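Local atomic coordinates of glutathione S-transferase (Rhodospirillum rubrum F11, PDB entry 4O7H), a protein that probably catalyses the conjugation of glutathione to electrophilic substrates, as a dimeric member of the glutathione S-transferase family. Residues H138-D149 against V179-W190. Residues are numbered along the deposited sequence; the frame is centred on the assembly and turned at random.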
loop_
_atom_site.group_PDB
_atom_site.type_symbol
_atom_site.label_atom_id
_atom_site.label_comp_id
_atom_site.label_asym_id
_atom_site.label_seq_id
_atom_site.Cartn_x
_atom_site.Cartn_y
_atom_site.Cartn_z
ATOM N N HIS A 138 15.216 10.375 10.618
ATOM C CA HIS A 138 15.398 11.823 10.631
ATOM C C HIS A 138 14.714 12.562 9.441
ATOM O O HIS A 138 14.125 13.612 9.628
ATOM C CB HIS A 138 16.889 12.156 10.621
ATOM C CG HIS A 138 17.565 11.930 11.929
ATOM N ND1 HIS A 138 17.580 12.866 12.934
ATOM C CD2 HIS A 138 18.261 10.869 12.392
ATOM C CE1 HIS A 138 18.251 12.394 13.962
ATOM N NE2 HIS A 138 18.665 11.181 13.664
ATOM N N THR A 139 14.845 12.042 8.232
ATOM C CA THR A 139 14.275 12.685 7.042
ATOM C C THR A 139 12.766 12.774 7.171
ATOM O O THR A 139 12.151 13.790 6.845
ATOM C CB THR A 139 14.611 11.877 5.788
ATOM O OG1 THR A 139 16.023 11.564 5.787
ATOM C CG2 THR A 139 14.251 12.629 4.560
ATOM N N HIS A 140 12.181 11.694 7.685
ATOM C CA HIS A 140 10.728 11.686 7.925
ATOM C C HIS A 140 10.252 12.634 8.995
ATOM O O HIS A 140 9.189 13.259 8.853
ATOM C CB HIS A 140 10.255 10.277 8.207
ATOM C CG HIS A 140 10.384 9.407 7.013
ATOM N ND1 HIS A 140 9.407 9.348 6.037
ATOM C CD2 HIS A 140 11.393 8.606 6.598
ATOM C CE1 HIS A 140 9.824 8.559 5.061
ATOM N NE2 HIS A 140 11.034 8.117 5.364
ATOM N N LEU A 141 11.003 12.687 10.104
ATOM C CA LEU A 141 10.689 13.649 11.130
ATOM C C LEU A 141 10.826 15.087 10.670
ATOM O O LEU A 141 10.020 15.904 11.071
ATOM C CB LEU A 141 11.509 13.424 12.384
ATOM C CG LEU A 141 11.103 12.160 13.137
ATOM C CD1 LEU A 141 12.229 11.730 14.068
ATOM C CD2 LEU A 141 9.787 12.309 13.900
ATOM N N ARG A 142 11.811 15.380 9.818
ATOM C CA ARG A 142 11.938 16.733 9.271
ATOM C C ARG A 142 10.721 17.093 8.412
ATOM O O ARG A 142 10.217 18.240 8.440
ATOM C CB ARG A 142 13.231 16.899 8.430
ATOM C CG ARG A 142 14.517 16.896 9.227
ATOM C CD ARG A 142 15.684 17.544 8.449
ATOM N NE ARG A 142 16.006 16.797 7.244
ATOM C CZ ARG A 142 16.784 15.722 7.219
ATOM N NH1 ARG A 142 17.325 15.261 8.341
ATOM N NH2 ARG A 142 17.000 15.099 6.068
ATOM N N TYR A 143 10.217 16.109 7.666
ATOM C CA TYR A 143 9.043 16.337 6.835
ATOM C C TYR A 143 7.792 16.579 7.654
ATOM O O TYR A 143 6.997 17.442 7.377
ATOM C CB TYR A 143 8.857 15.158 5.864
ATOM C CG TYR A 143 7.811 15.355 4.828
ATOM C CD1 TYR A 143 7.699 16.561 4.151
ATOM C CD2 TYR A 143 6.914 14.347 4.530
ATOM C CE1 TYR A 143 6.725 16.742 3.180
ATOM C CE2 TYR A 143 5.951 14.508 3.560
ATOM C CZ TYR A 143 5.860 15.705 2.885
ATOM O OH TYR A 143 4.892 15.931 1.965
ATOM N N ILE A 144 7.594 15.759 8.683
ATOM C CA ILE A 144 6.498 15.978 9.605
ATOM C C ILE A 144 6.555 17.369 10.212
ATOM O O ILE A 144 5.556 18.080 10.271
ATOM C CB ILE A 144 6.506 14.883 10.698
ATOM C CG1 ILE A 144 6.139 13.525 10.094
ATOM C CG2 ILE A 144 5.585 15.271 11.841
ATOM C CD1 ILE A 144 6.283 12.373 11.042
ATOM N N SER A 145 7.755 17.749 10.655
ATOM C CA SER A 145 7.922 19.068 11.251
ATOM C C SER A 145 7.531 20.186 10.261
ATOM O O SER A 145 6.858 21.130 10.638
ATOM C CB SER A 145 9.347 19.292 11.709
ATOM O OG SER A 145 9.698 18.411 12.789
ATOM N N TRP A 146 7.936 20.030 9.019
ATOM C CA TRP A 146 7.562 20.985 7.934
ATOM C C TRP A 146 6.058 21.080 7.726
ATOM O O TRP A 146 5.453 22.189 7.749
ATOM C CB TRP A 146 8.284 20.587 6.633
ATOM C CG TRP A 146 8.022 21.541 5.536
ATOM C CD1 TRP A 146 7.045 21.457 4.592
ATOM C CD2 TRP A 146 8.712 22.784 5.299
ATOM N NE1 TRP A 146 7.082 22.583 3.775
ATOM C CE2 TRP A 146 8.110 23.388 4.174
ATOM C CE3 TRP A 146 9.781 23.422 5.925
ATOM C CZ2 TRP A 146 8.523 24.643 3.668
ATOM C CZ3 TRP A 146 10.206 24.696 5.389
ATOM C CH2 TRP A 146 9.572 25.254 4.301
ATOM N N LEU A 147 5.395 19.919 7.636
ATOM C CA LEU A 147 3.940 19.896 7.464
ATOM C C LEU A 147 3.222 20.541 8.648
ATOM O O LEU A 147 2.336 21.375 8.490
ATOM C CB LEU A 147 3.462 18.435 7.219
ATOM C CG LEU A 147 3.975 17.742 5.979
ATOM C CD1 LEU A 147 3.547 16.293 6.103
ATOM C CD2 LEU A 147 3.380 18.432 4.734
ATOM N N ILE A 148 3.572 20.139 9.873
ATOM C CA ILE A 148 2.839 20.570 11.072
ATOM C C ILE A 148 3.181 22.021 11.419
ATOM O O ILE A 148 2.445 22.649 12.141
ATOM C CB ILE A 148 3.043 19.566 12.271
ATOM C CG1 ILE A 148 1.884 19.684 13.275
ATOM C CG2 ILE A 148 4.360 19.767 12.976
ATOM C CD1 ILE A 148 0.600 19.174 12.663
ATOM N N ASP A 149 4.268 22.554 10.875
ATOM C CA ASP A 149 4.598 23.987 11.103
ATOM C C ASP A 149 3.662 24.853 10.255
ATOM O O ASP A 149 3.466 26.034 10.524
ATOM C CB ASP A 149 6.026 24.269 10.691
ATOM C CG ASP A 149 6.520 25.632 11.169
ATOM O OD1 ASP A 149 6.142 26.058 12.267
ATOM O OD2 ASP A 149 7.300 26.243 10.425
ATOM N N VAL A 179 13.475 6.684 18.256
ATOM C CA VAL A 179 13.086 7.977 17.714
ATOM C C VAL A 179 13.915 9.105 18.326
ATOM O O VAL A 179 13.875 9.292 19.540
ATOM C CB VAL A 179 11.608 8.293 17.917
ATOM C CG1 VAL A 179 11.254 9.496 17.129
ATOM C CG2 VAL A 179 10.726 7.128 17.484
ATOM N N PRO A 180 14.609 9.897 17.483
ATOM C CA PRO A 180 15.408 11.048 17.961
ATOM C C PRO A 180 14.548 12.284 18.146
ATOM O O PRO A 180 14.658 13.301 17.424
ATOM C CB PRO A 180 16.444 11.201 16.837
ATOM C CG PRO A 180 15.687 10.822 15.612
ATOM C CD PRO A 180 14.789 9.690 16.028
ATOM N N TRP A 181 13.633 12.197 19.098
ATOM C CA TRP A 181 12.612 13.202 19.281
ATOM C C TRP A 181 13.188 14.613 19.456
ATOM O O TRP A 181 12.659 15.583 18.914
ATOM C CB TRP A 181 11.730 12.902 20.486
ATOM C CG TRP A 181 10.839 11.706 20.365
ATOM C CD1 TRP A 181 10.885 10.595 21.109
ATOM C CD2 TRP A 181 9.752 11.528 19.435
ATOM N NE1 TRP A 181 9.897 9.713 20.716
ATOM C CE2 TRP A 181 9.174 10.271 19.708
ATOM C CE3 TRP A 181 9.212 12.314 18.434
ATOM C CZ2 TRP A 181 8.104 9.763 18.971
ATOM C CZ3 TRP A 181 8.116 11.821 17.710
ATOM C CH2 TRP A 181 7.582 10.557 18.003
ATOM N N GLU A 182 14.249 14.734 20.237
ATOM C CA GLU A 182 14.684 16.088 20.565
ATOM C C GLU A 182 15.418 16.756 19.404
ATOM O O GLU A 182 15.648 17.969 19.409
ATOM C CB GLU A 182 15.523 16.072 21.834
ATOM C CG GLU A 182 14.704 15.643 23.059
ATOM C CD GLU A 182 13.735 16.690 23.583
ATOM O OE1 GLU A 182 13.482 17.744 22.937
ATOM O OE2 GLU A 182 13.214 16.493 24.694
ATOM N N ASP A 183 15.767 15.983 18.382
ATOM C CA ASP A 183 16.287 16.600 17.161
ATOM C C ASP A 183 15.182 17.232 16.292
ATOM O O ASP A 183 15.474 17.913 15.296
ATOM C CB ASP A 183 17.080 15.602 16.340
ATOM C CG ASP A 183 18.378 15.234 16.989
ATOM O OD1 ASP A 183 18.940 16.109 17.656
ATOM O OD2 ASP A 183 18.820 14.097 16.813
ATOM N N HIS A 184 13.911 16.936 16.602
ATOM C CA HIS A 184 12.773 17.334 15.761
ATOM C C HIS A 184 11.611 17.803 16.629
ATOM O O HIS A 184 10.538 17.139 16.712
ATOM C CB HIS A 184 12.390 16.172 14.888
ATOM C CG HIS A 184 13.494 15.737 13.986
ATOM N ND1 HIS A 184 14.367 14.719 14.296
ATOM C CD2 HIS A 184 13.893 16.231 12.799
ATOM C CE1 HIS A 184 15.252 14.587 13.323
ATOM N NE2 HIS A 184 14.997 15.513 12.417
ATOM N N PRO A 185 11.811 18.924 17.349
ATOM C CA PRO A 185 10.841 19.352 18.346
ATOM C C PRO A 185 9.398 19.592 17.824
ATOM O O PRO A 185 8.440 19.357 18.557
ATOM C CB PRO A 185 11.448 20.630 18.930
ATOM C CG PRO A 185 12.518 21.054 17.957
ATOM C CD PRO A 185 13.019 19.796 17.335
ATOM N N GLN A 186 9.230 20.059 16.589
ATOM C CA GLN A 186 7.876 20.310 16.078
ATOM C C GLN A 186 7.154 18.942 15.891
ATOM O O GLN A 186 5.971 18.813 16.209
ATOM C CB GLN A 186 7.942 21.089 14.762
ATOM C CG GLN A 186 8.600 22.458 14.962
ATOM C CD GLN A 186 9.193 23.063 13.687
ATOM O OE1 GLN A 186 9.988 22.434 12.989
ATOM N NE2 GLN A 186 8.796 24.286 13.384
ATOM N N ALA A 187 7.848 17.977 15.320
ATOM C CA ALA A 187 7.297 16.583 15.199
ATOM C C ALA A 187 7.016 15.973 16.556
ATOM O O ALA A 187 5.968 15.339 16.756
ATOM C CB ALA A 187 8.237 15.645 14.437
ATOM N N LYS A 188 7.927 16.193 17.509
ATOM C CA LYS A 188 7.693 15.710 18.856
ATOM C C LYS A 188 6.402 16.252 19.473
ATOM O O LYS A 188 5.591 15.507 20.089
ATOM C CB LYS A 188 8.888 16.100 19.736
ATOM C CG LYS A 188 8.792 15.479 21.121
ATOM C CD LYS A 188 9.872 15.981 22.066
ATOM C CE LYS A 188 9.464 15.600 23.480
ATOM N NZ LYS A 188 10.420 16.101 24.511
ATOM N N GLU A 189 6.178 17.547 19.309
ATOM C CA GLU A 189 4.966 18.158 19.834
ATOM C C GLU A 189 3.707 17.603 19.199
ATOM O O GLU A 189 2.730 17.414 19.867
ATOM C CB GLU A 189 5.012 19.687 19.728
ATOM C CG GLU A 189 5.912 20.280 20.821
ATOM C CD GLU A 189 5.774 19.556 22.187
ATOM O OE1 GLU A 189 4.664 19.600 22.825
ATOM O OE2 GLU A 189 6.777 18.891 22.633
ATOM N N TRP A 190 3.750 17.375 17.888
ATOM C CA TRP A 190 2.628 16.792 17.176
ATOM C C TRP A 190 2.349 15.385 17.679
ATOM O O TRP A 190 1.197 15.012 17.938
ATOM C CB TRP A 190 2.884 16.826 15.656
ATOM C CG TRP A 190 2.036 15.764 14.905
ATOM C CD1 TRP A 190 0.794 15.894 14.465
ATOM C CD2 TRP A 190 2.451 14.444 14.554
ATOM N NE1 TRP A 190 0.367 14.753 13.834
ATOM C CE2 TRP A 190 1.376 13.827 13.904
ATOM C CE3 TRP A 190 3.618 13.726 14.758
ATOM C CZ2 TRP A 190 1.435 12.508 13.477
ATOM C CZ3 TRP A 190 3.682 12.419 14.366
ATOM C CH2 TRP A 190 2.601 11.819 13.707
HETATM O O HOH W 1 11.328 20.408 14.547
#
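In the all-helical glutathione S-transferase C-terminal domain, Ser-145 and Ala-187 mark where helix 127-150 meets the first turn of helix 185-195, the short axes 7.8 Å apart and crossing at 73°. With two small residues at the crossing, the backbones come close, Ser-145 CA lying 4.7 Å from Ala-187 CA. Ser-145 OG, brought to Ala-187 by lying beside its backbone N (chi1 -66°), accepts a weak, bent bond from Ala-187 N (3.2 Å, 135°). A water bound to Ser-145 OG accepts from Gln-186 N and donates to Gln-186 OE1, tying the helix start to the same hydroxyl. At the N-cap, one face of the His-184 ring receives Leu-141 CB, a CH-pi contact 3.6 Å from the centroid, while Arg-142 CG sits at the ring edge. Pro-180 CG makes a second CH-pi contact over one face of the His-138 ring, toward its rim, with Asp-183 OD2 at the ring edge. Leu-141 CD2 and Ile-144 CG2 converge on Ala-187 CB, each at 3.7 Å, and Ile-148 CD1 touches Trp-190 CD1. Beyond the contact, the buried Trp-190 and Ile-144 pack on Leu-170 of helix 161-175, Trp-190 NE1 is hydrogen-bonded to Asp-163 OD1, and Ile-144 also reaches Phe-98 of helix 85-119.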